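Local coordinates for protein small ribosomal subunit biogenesis GTPase RsgA (Thermotoga maritima, PDB 1U0L) that probably hydrolyses GTP slowly, stimulated by the 30S ribosomal subunit, whose late maturation it assists as a circularly permuted GTPase, at residues Leu163-Ala175 against Leu216-Gly230. Numbering follows the deposited sequence.
Sequences LKEYLKGKISTMA and LLKFDFGGYVVDTPG
Ile171 pairs with Tyr224, and Ser172 with Val225, where strand 171-175, which runs into the P-loop, lies parallel to strand 224-226 in the central sheet of the circularly permuted GTPase domain; the latter strand leads into the Asp-Thr-Pro-Gly sequence, the DxxG (G3) motif of GTPases. Backbone bonds form a ladder: Tyr224 N donates to Lys170 O, Ser172 N to Tyr224 O and Val226 N to Ser172 O (2.9 Å). Ahead of it, Gly169 N bonds Gly222 O at 2.7 Å from above the carbonyl plane, tying the helix-strand link to the turn at 219-222. A CB on Gly223 would probably run into Leu167 O and Lys170 O.

The apolar contacts centre on Phe221, whose CG stands between its backbone N and carbonyl carbon (chi1 50°), bringing the ring against helix 160-167. Leu167 CB meets the ring edge, 3.6 Å from CE1, while CG of Lys164 lies 3.3 Å from CE2; its NZ forms a salt bridge with Glu161. With alanine in place of Phe221, the Lys164 methylenes would probably lose their aromatic partner and Leu167 CB would keep only the Phe219 ring. Leu167 CD1 also reaches Phe219 CZ (3.7 Å), and on the sheet Met174 CG packs against Val225 CG2.

Near the nucleotide site, one water bridges Thr173 OG1 and Thr228 O, and Gly230 N donates to Met174 O in a nearly straight bond (2.6 Å, 178° at the hydrogen).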
loop_
_atom_site.group_PDB
_atom_site.type_symbol
_atom_site.label_atom_id
_atom_site.label_comp_id
_atom_site.label_asym_id
_atom_site.label_seq_id
_atom_site.Cartn_x
_atom_site.Cartn_y
_atom_site.Cartn_z
ATOM N N LEU A 163 -10.296 3.220 12.119
ATOM C CA LEU A 163 -9.632 2.859 10.876
ATOM C C LEU A 163 -10.514 3.175 9.681
ATOM O O LEU A 163 -10.019 3.469 8.592
ATOM C CB LEU A 163 -9.253 1.377 10.873
ATOM C CG LEU A 163 -8.568 0.857 9.599
ATOM C CD1 LEU A 163 -7.219 1.551 9.433
ATOM C CD2 LEU A 163 -8.400 -0.656 9.660
ATOM N N LYS A 164 -11.827 3.105 9.879
ATOM C CA LYS A 164 -12.759 3.423 8.807
ATOM C C LYS A 164 -12.494 4.868 8.425
ATOM O O LYS A 164 -12.654 5.266 7.275
ATOM C CB LYS A 164 -14.198 3.295 9.289
ATOM C CG LYS A 164 -14.863 1.980 8.963
ATOM C CD LYS A 164 -16.192 1.882 9.696
ATOM C CE LYS A 164 -16.838 0.531 9.501
ATOM N NZ LYS A 164 -17.922 0.336 10.499
ATOM N N GLU A 165 -12.065 5.652 9.402
ATOM C CA GLU A 165 -11.794 7.048 9.146
ATOM C C GLU A 165 -10.715 7.299 8.099
ATOM O O GLU A 165 -10.779 8.302 7.405
ATOM C CB GLU A 165 -11.444 7.768 10.444
ATOM C CG GLU A 165 -12.061 9.139 10.502
ATOM C CD GLU A 165 -13.532 9.111 10.100
ATOM O OE1 GLU A 165 -14.330 8.469 10.823
ATOM O OE2 GLU A 165 -13.885 9.721 9.058
ATOM N N TYR A 166 -9.733 6.411 7.968
ATOM C CA TYR A 166 -8.683 6.620 6.968
ATOM C C TYR A 166 -9.049 6.046 5.620
ATOM O O TYR A 166 -8.544 6.499 4.597
ATOM C CB TYR A 166 -7.355 5.962 7.348
ATOM C CG TYR A 166 -6.698 6.466 8.588
ATOM C CD1 TYR A 166 -7.113 6.030 9.840
ATOM C CD2 TYR A 166 -5.671 7.397 8.519
ATOM C CE1 TYR A 166 -6.518 6.517 10.998
ATOM C CE2 TYR A 166 -5.073 7.895 9.669
ATOM C CZ TYR A 166 -5.507 7.450 10.903
ATOM O OH TYR A 166 -4.957 7.957 12.046
ATOM N N LEU A 167 -9.893 5.023 5.613
ATOM C CA LEU A 167 -10.261 4.386 4.364
ATOM C C LEU A 167 -11.224 5.222 3.544
ATOM O O LEU A 167 -11.236 5.134 2.317
ATOM C CB LEU A 167 -10.858 3.012 4.650
ATOM C CG LEU A 167 -9.910 2.073 5.397
ATOM C CD1 LEU A 167 -10.648 0.776 5.714
ATOM C CD2 LEU A 167 -8.659 1.814 4.559
ATOM N N LYS A 168 -12.018 6.041 4.225
ATOM C CA LYS A 168 -12.993 6.904 3.567
ATOM C C LYS A 168 -12.457 7.573 2.314
ATOM O O LYS A 168 -11.371 8.159 2.331
ATOM C CB LYS A 168 -13.468 8.004 4.516
ATOM C CG LYS A 168 -14.647 7.648 5.386
ATOM C CD LYS A 168 -14.961 8.793 6.330
ATOM C CE LYS A 168 -16.275 8.573 7.056
ATOM N NZ LYS A 168 -16.286 7.293 7.815
ATOM N N GLY A 169 -13.240 7.474 1.241
ATOM C CA GLY A 169 -12.908 8.096 -0.025
ATOM C C GLY A 169 -11.801 7.489 -0.847
ATOM O O GLY A 169 -11.987 7.194 -2.025
ATOM N N LYS A 170 -10.650 7.297 -0.223
ATOM C CA LYS A 170 -9.469 6.758 -0.892
ATOM C C LYS A 170 -9.567 5.341 -1.453
ATOM O O LYS A 170 -10.516 4.610 -1.177
ATOM C CB LYS A 170 -8.291 6.836 0.075
ATOM C CG LYS A 170 -8.132 8.208 0.689
ATOM C CD LYS A 170 -7.200 8.172 1.870
ATOM C CE LYS A 170 -7.149 9.523 2.572
ATOM N NZ LYS A 170 -6.427 9.433 3.885
ATOM N N ILE A 171 -8.585 4.984 -2.275
ATOM C CA ILE A 171 -8.481 3.642 -2.835
ATOM C C ILE A 171 -7.352 3.050 -1.994
ATOM O O ILE A 171 -6.229 3.560 -2.025
ATOM C CB ILE A 171 -8.045 3.661 -4.323
ATOM C CG1 ILE A 171 -9.174 4.218 -5.192
ATOM C CG2 ILE A 171 -7.665 2.246 -4.780
ATOM C CD1 ILE A 171 -8.940 4.048 -6.680
ATOM N N SER A 172 -7.634 2.001 -1.226
ATOM C CA SER A 172 -6.593 1.438 -0.377
ATOM C C SER A 172 -6.158 0.000 -0.632
ATOM O O SER A 172 -6.928 -0.822 -1.124
ATOM C CB SER A 172 -6.998 1.577 1.093
ATOM O OG SER A 172 -6.829 2.910 1.545
ATOM N N THR A 173 -4.902 -0.291 -0.299
ATOM C CA THR A 173 -4.383 -1.646 -0.443
ATOM C C THR A 173 -3.866 -2.179 0.896
ATOM O O THR A 173 -3.076 -1.535 1.587
ATOM C CB THR A 173 -3.257 -1.736 -1.484
ATOM O OG1 THR A 173 -2.928 -3.114 -1.691
ATOM C CG2 THR A 173 -2.019 -0.993 -1.008
ATOM N N MET A 174 -4.341 -3.363 1.262
ATOM C CA MET A 174 -3.936 -3.996 2.506
ATOM C C MET A 174 -2.579 -4.644 2.277
ATOM O O MET A 174 -2.293 -5.129 1.181
ATOM C CB MET A 174 -4.957 -5.065 2.912
ATOM C CG MET A 174 -6.400 -4.601 2.819
ATOM S SD MET A 174 -7.247 -4.667 4.375
ATOM C CE MET A 174 -6.376 -3.422 5.248
ATOM N N ALA A 175 -1.742 -4.641 3.307
ATOM C CA ALA A 175 -0.422 -5.252 3.205
ATOM C C ALA A 175 0.038 -5.802 4.555
ATOM O O ALA A 175 -0.234 -5.220 5.609
ATOM C CB ALA A 175 0.565 -4.242 2.673
ATOM N N LEU A 216 -11.667 -3.954 -7.263
ATOM C CA LEU A 216 -11.789 -2.910 -6.272
ATOM C C LEU A 216 -13.089 -3.181 -5.553
ATOM O O LEU A 216 -14.109 -3.420 -6.186
ATOM C CB LEU A 216 -11.791 -1.527 -6.929
ATOM C CG LEU A 216 -10.512 -1.148 -7.682
ATOM C CD1 LEU A 216 -10.609 0.286 -8.136
ATOM C CD2 LEU A 216 -9.299 -1.311 -6.773
ATOM N N LEU A 217 -13.041 -3.197 -4.231
ATOM C CA LEU A 217 -14.237 -3.434 -3.457
ATOM C C LEU A 217 -14.668 -2.087 -2.918
ATOM O O LEU A 217 -13.859 -1.366 -2.324
ATOM C CB LEU A 217 -13.941 -4.398 -2.314
ATOM C CG LEU A 217 -13.495 -5.777 -2.790
ATOM C CD1 LEU A 217 -12.965 -6.581 -1.617
ATOM C CD2 LEU A 217 -14.662 -6.481 -3.466
ATOM N N LYS A 218 -15.933 -1.734 -3.132
ATOM C CA LYS A 218 -16.417 -0.451 -2.663
ATOM C C LYS A 218 -16.797 -0.536 -1.195
ATOM O O LYS A 218 -17.434 -1.496 -0.762
ATOM C CB LYS A 218 -17.625 -0.006 -3.485
ATOM C CG LYS A 218 -18.025 1.446 -3.249
ATOM C CD LYS A 218 -19.353 1.809 -3.898
ATOM C CE LYS A 218 -19.334 1.625 -5.411
ATOM N NZ LYS A 218 -19.249 0.191 -5.827
ATOM N N PHE A 219 -16.397 0.470 -0.429
ATOM C CA PHE A 219 -16.721 0.507 0.988
ATOM C C PHE A 219 -18.078 1.144 1.212
ATOM O O PHE A 219 -18.490 2.049 0.482
ATOM C CB PHE A 219 -15.676 1.308 1.771
ATOM C CG PHE A 219 -14.461 0.515 2.150
ATOM C CD1 PHE A 219 -13.185 0.991 1.857
ATOM C CD2 PHE A 219 -14.590 -0.702 2.809
ATOM C CE1 PHE A 219 -12.054 0.268 2.211
ATOM C CE2 PHE A 219 -13.465 -1.435 3.168
ATOM C CZ PHE A 219 -12.196 -0.950 2.869
ATOM N N ASP A 220 -18.763 0.669 2.242
ATOM C CA ASP A 220 -20.062 1.199 2.608
ATOM C C ASP A 220 -19.985 2.713 2.660
ATOM O O ASP A 220 -20.846 3.412 2.129
ATOM C CB ASP A 220 -20.452 0.684 3.991
ATOM C CG ASP A 220 -21.631 -0.246 3.949
ATOM O OD1 ASP A 220 -21.965 -0.716 2.840
ATOM O OD2 ASP A 220 -22.219 -0.514 5.022
ATOM N N PHE A 221 -18.926 3.200 3.297
ATOM C CA PHE A 221 -18.710 4.620 3.509
ATOM C C PHE A 221 -17.974 5.366 2.411
ATOM O O PHE A 221 -17.462 6.464 2.651
ATOM C CB PHE A 221 -17.964 4.798 4.823
ATOM C CG PHE A 221 -16.746 3.926 4.936
ATOM C CD1 PHE A 221 -15.577 4.246 4.250
ATOM C CD2 PHE A 221 -16.775 2.768 5.696
ATOM C CE1 PHE A 221 -14.460 3.422 4.322
ATOM C CE2 PHE A 221 -15.668 1.942 5.774
ATOM C CZ PHE A 221 -14.507 2.269 5.086
ATOM N N GLY A 222 -17.912 4.792 1.215
ATOM C CA GLY A 222 -17.233 5.470 0.124
ATOM C C GLY A 222 -15.734 5.265 0.161
ATOM O O GLY A 222 -15.066 5.534 1.165
ATOM N N GLY A 223 -15.194 4.792 -0.951
ATOM C CA GLY A 223 -13.772 4.532 -1.029
ATOM C C GLY A 223 -13.654 3.095 -1.483
ATOM O O GLY A 223 -14.658 2.381 -1.527
ATOM N N TYR A 224 -12.450 2.667 -1.836
ATOM C CA TYR A 224 -12.263 1.297 -2.271
ATOM C C TYR A 224 -11.038 0.672 -1.658
ATOM O O TYR A 224 -10.105 1.370 -1.246
ATOM C CB TYR A 224 -12.073 1.203 -3.774
ATOM C CG TYR A 224 -13.120 1.851 -4.626
ATOM C CD1 TYR A 224 -13.092 3.226 -4.878
ATOM C CD2 TYR A 224 -14.071 1.076 -5.289
ATOM C CE1 TYR A 224 -13.975 3.809 -5.781
ATOM C CE2 TYR A 224 -14.959 1.649 -6.195
ATOM C CZ TYR A 224 -14.900 3.012 -6.440
ATOM O OH TYR A 224 -15.729 3.558 -7.384
ATOM N N VAL A 225 -11.054 -0.657 -1.616
ATOM C CA VAL A 225 -9.920 -1.433 -1.140
ATOM C C VAL A 225 -9.724 -2.557 -2.147
ATOM O O VAL A 225 -10.690 -3.134 -2.652
ATOM C CB VAL A 225 -10.120 -2.021 0.273
ATOM C CG1 VAL A 225 -11.232 -3.080 0.275
ATOM C CG2 VAL A 225 -8.776 -2.592 0.761
ATOM N N VAL A 226 -8.466 -2.853 -2.440
ATOM C CA VAL A 226 -8.144 -3.870 -3.424
ATOM C C VAL A 226 -8.477 -5.305 -3.056
ATOM O O VAL A 226 -8.484 -5.705 -1.900
ATOM C CB VAL A 226 -6.658 -3.783 -3.841
ATOM C CG1 VAL A 226 -6.445 -4.482 -5.173
ATOM C CG2 VAL A 226 -6.232 -2.322 -3.956
ATOM N N ASP A 227 -8.788 -6.046 -4.109
ATOM C CA ASP A 227 -9.140 -7.457 -4.111
ATOM C C ASP A 227 -8.131 -8.241 -3.289
ATOM O O ASP A 227 -8.445 -8.754 -2.233
ATOM C CB ASP A 227 -9.096 -7.926 -5.564
ATOM C CG ASP A 227 -9.907 -9.152 -5.808
ATOM O OD1 ASP A 227 -10.865 -9.371 -5.045
ATOM O OD2 ASP A 227 -9.598 -9.880 -6.778
ATOM N N THR A 228 -6.906 -8.307 -3.799
ATOM C CA THR A 228 -5.810 -9.026 -3.166
ATOM C C THR A 228 -4.906 -8.052 -2.382
ATOM O O THR A 228 -5.102 -6.835 -2.441
ATOM C CB THR A 228 -4.996 -9.789 -4.245
ATOM O OG1 THR A 228 -4.000 -8.931 -4.811
ATOM C CG2 THR A 228 -5.925 -10.250 -5.378
ATOM N N PRO A 229 -3.914 -8.575 -1.629
ATOM C CA PRO A 229 -3.018 -7.710 -0.845
ATOM C C PRO A 229 -1.879 -7.092 -1.626
ATOM O O PRO A 229 -1.473 -7.609 -2.675
ATOM C CB PRO A 229 -2.501 -8.633 0.262
ATOM C CG PRO A 229 -3.496 -9.734 0.314
ATOM C CD PRO A 229 -3.818 -9.961 -1.145
ATOM N N GLY A 230 -1.362 -5.997 -1.070
ATOM C CA GLY A 230 -0.275 -5.251 -1.667
ATOM C C GLY A 230 0.924 -6.046 -2.129
ATOM O O GLY A 230 0.796 -7.103 -2.761
HETATM O O HOH W 1 -3.216 -4.642 -3.677
#